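Local coordinates for 5-nitroimidazole antibiotic resistance protein (Bacteroides thetaiotaomicron, PDB 2FG9) that binds flavin-adenine dinucleotide and is probably an oxidoreductase of the pyridoxamine 5'-phosphate oxidase family, putatively conferring resistance to 5-nitroimidazole antibiotics, at residues Ile88-Gly93 / Ala114-Lys119. Sequence-based numbering, arbitrary orientation.
Sequences ITFSLG and AMCRGK. With FAD (flavin-adenine dinucleotide), chain C.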
# COMPACT_ATOMS: atom_id res chain seq x y z
N ILE A 88 -10.46 22.84 17.98
CA ILE A 88 -10.42 21.53 17.41
C ILE A 88 -9.55 21.53 16.17
O ILE A 88 -9.82 22.23 15.20
CB ILE A 88 -11.83 21.03 17.10
CG1 ILE A 88 -12.71 21.12 18.35
CG2 ILE A 88 -11.75 19.60 16.55
CD1 ILE A 88 -14.14 20.66 18.19
N THR A 89 -8.50 20.73 16.22
CA THR A 89 -7.43 20.75 15.22
C THR A 89 -7.29 19.43 14.49
O THR A 89 -7.53 18.36 15.05
CB THR A 89 -6.12 21.11 15.92
OG1 THR A 89 -6.26 22.42 16.48
CG2 THR A 89 -4.98 21.15 14.97
N PHE A 90 -6.93 19.53 13.22
CA PHE A 90 -6.91 18.37 12.31
C PHE A 90 -5.62 18.42 11.52
O PHE A 90 -5.18 19.50 11.16
CB PHE A 90 -8.06 18.41 11.28
CG PHE A 90 -9.42 18.67 11.87
CD1 PHE A 90 -9.79 19.95 12.24
CD2 PHE A 90 -10.34 17.65 12.01
CE1 PHE A 90 -11.04 20.20 12.73
CE2 PHE A 90 -11.56 17.89 12.52
CZ PHE A 90 -11.92 19.16 12.90
N SER A 91 -5.01 17.28 11.24
CA SER A 91 -3.88 17.29 10.35
C SER A 91 -3.69 16.00 9.65
O SER A 91 -3.89 14.95 10.22
CB SER A 91 -2.60 17.63 11.11
OG SER A 91 -1.52 17.63 10.21
N LEU A 92 -3.22 16.07 8.41
CA LEU A 92 -2.91 14.87 7.64
C LEU A 92 -1.41 14.67 7.71
O LEU A 92 -0.63 15.63 7.99
CB LEU A 92 -3.31 15.03 6.18
CG LEU A 92 -4.56 15.90 5.97
CD1 LEU A 92 -4.73 16.26 4.48
CD2 LEU A 92 -5.79 15.17 6.59
N GLY A 93 -0.97 13.46 7.42
CA GLY A 93 0.48 13.18 7.51
C GLY A 93 1.35 14.15 6.70
O GLY A 93 0.86 14.90 5.85
N ALA A 114 -5.99 21.96 9.76
CA ALA A 114 -7.12 22.85 9.94
C ALA A 114 -7.31 23.04 11.43
O ALA A 114 -6.90 22.20 12.21
CB ALA A 114 -8.33 22.29 9.34
N MSE A 115 -7.91 24.16 11.78
CA MSE A 115 -8.22 24.51 13.14
C MSE A 115 -9.56 25.16 13.18
O MSE A 115 -9.79 26.10 12.45
CB MSE A 115 -7.19 25.47 13.68
CG MSE A 115 -7.34 25.75 15.15
SE MSE A 115 -6.16 27.15 15.75
CE MSE A 115 -4.45 26.15 15.53
N CYS A 116 -10.43 24.66 14.03
CA CYS A 116 -11.76 25.21 14.25
C CYS A 116 -11.94 25.65 15.70
O CYS A 116 -11.72 24.88 16.61
CB CYS A 116 -12.84 24.17 13.98
SG CYS A 116 -12.93 23.57 12.28
N ARG A 117 -12.43 26.87 15.88
CA ARG A 117 -12.74 27.39 17.22
C ARG A 117 -14.24 27.59 17.30
O ARG A 117 -14.86 28.12 16.38
CB ARG A 117 -12.04 28.71 17.46
CG ARG A 117 -10.50 28.61 17.71
CD ARG A 117 -10.10 29.87 18.43
NE ARG A 117 -8.67 30.21 18.58
CZ ARG A 117 -7.87 30.53 17.56
NH1 ARG A 117 -8.30 30.48 16.30
NH2 ARG A 117 -6.61 30.86 17.81
N GLY A 118 -14.83 27.18 18.41
CA GLY A 118 -16.27 27.35 18.61
C GLY A 118 -16.61 26.96 20.01
O GLY A 118 -15.72 26.69 20.81
N LYS A 119 -17.89 26.99 20.33
CA LYS A 119 -18.36 26.65 21.66
C LYS A 119 -19.16 25.37 21.61
O LYS A 119 -19.95 25.19 20.71
CB LYS A 119 -19.24 27.75 22.17
CG LYS A 119 -18.52 28.99 22.55
CD LYS A 119 -19.54 30.02 22.96
CE LYS A 119 -18.96 31.12 23.87
NZ LYS A 119 -18.31 32.16 23.03
PA FAD C . 0.30 32.23 14.64
O1A FAD C . 0.72 33.00 15.88
O2A FAD C . 0.81 32.71 13.30
O5B FAD C . -1.31 32.22 14.61
C5B FAD C . -2.03 32.82 13.55
C4B FAD C . -3.42 32.21 13.47
O4B FAD C . -3.50 31.33 12.34
C3B FAD C . -3.87 31.37 14.68
O3B FAD C . -4.37 32.10 15.79
C2B FAD C . -4.91 30.48 14.01
O2B FAD C . -6.14 31.14 13.75
C1B FAD C . -4.21 30.16 12.69
N9A FAD C . -3.35 28.94 12.85
C8A FAD C . -2.17 28.82 13.53
N7A FAD C . -1.76 27.54 13.45
C5A FAD C . -2.63 26.82 12.69
C6A FAD C . -2.66 25.45 12.29
N6A FAD C . -1.50 24.79 12.13
N1A FAD C . -3.73 25.02 11.53
C2A FAD C . -4.74 25.92 11.17
N3A FAD C . -4.73 27.25 11.56
C4A FAD C . -3.67 27.71 12.32
N1 FAD C . 5.30 24.76 13.43
C2 FAD C . 6.45 24.97 14.18
O2 FAD C . 6.77 26.11 14.55
N3 FAD C . 7.27 23.90 14.47
C4 FAD C . 6.92 22.61 14.04
O4 FAD C . 7.48 21.69 14.58
C4X FAD C . 5.77 22.39 13.30
N5 FAD C . 5.38 21.15 12.84
C5X FAD C . 4.18 21.01 12.09
C6 FAD C . 3.77 19.78 11.65
C7 FAD C . 2.59 19.63 10.95
C7M FAD C . 1.97 18.29 11.23
C8 FAD C . 1.81 20.73 10.66
C8M FAD C . 0.45 20.67 10.08
C9 FAD C . 2.21 21.96 11.07
C9A FAD C . 3.38 22.10 11.80
N10 FAD C . 3.78 23.32 12.30
C10 FAD C . 4.95 23.49 13.02
C1' FAD C . 2.89 24.48 12.20
C2' FAD C . 2.49 24.89 13.60
O2' FAD C . 1.15 24.44 13.75
C3' FAD C . 2.81 26.40 13.54
O3' FAD C . 3.77 26.89 14.48
C4' FAD C . 1.54 27.17 13.61
O4' FAD C . 0.70 26.80 12.50
C5' FAD C . 2.01 28.63 13.73
O5' FAD C . 2.08 28.73 15.14
P FAD C . 1.66 30.06 15.96
O1P FAD C . 2.96 30.86 16.11
O2P FAD C . 0.95 29.74 17.25
O3P FAD C . 0.68 30.68 14.86
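Phe90 and Ala114 face each other as a hydrogen-bonded pair in an antiparallel beta hairpin, and Ile88 and Cys116 form the next such pair. The hairpin, built from strands 85-99 and 106-123, belongs to the antiparallel sheet of this flavin-binding, pyridoxamine 5'-phosphate oxidase-like fold, and illustrates how one strand pair can serve a hydrophobic core and a cofactor pocket at once. Each pair is closed by two backbone bonds: Ile88 N to Cys116 O at 2.8 Å, returned by Cys116 N to Ile88 O, and Phe90 N to Ala114 O at 2.9 Å, returned by Ala114 N to Phe90 O.

On the core face, with CG anti to the carbonyl carbon (chi1 -49°), the Phe90 ring lies along the partner strand. Its CD1 meets Ala114 CB at 4.0 Å. Farther along, Phe90 CE1 comes to 3.9 Å from Cys116 SG. That sulfur approaches the ring obliquely. Helix 28-37 packs on Ala114 and Cys116 through Ile35, and Phe59 meets the Phe90 ring edge-to-face.

Thr89 and Met115, a non-hydrogen-bonded pair, run side by side on the other face, OG1 of Thr89 3.7 Å from CG of Met115. This hydroxyl is hydrogen-bonded to Val54 O of the second subunit, so the cofactor face is also part of the subunit interface. Met115, a selenomethionine, extends with CG anti to its N and then bends at chi3 (-69°), bringing CE to 3.4 Å from C5A of the FAD adenine. Its selenium lies above one face of the Arg117 guanidinium, toward its rim, and the guanidinium edge holds the ribose: Arg117 NH2 donates to FAD O3B at 3.3 Å.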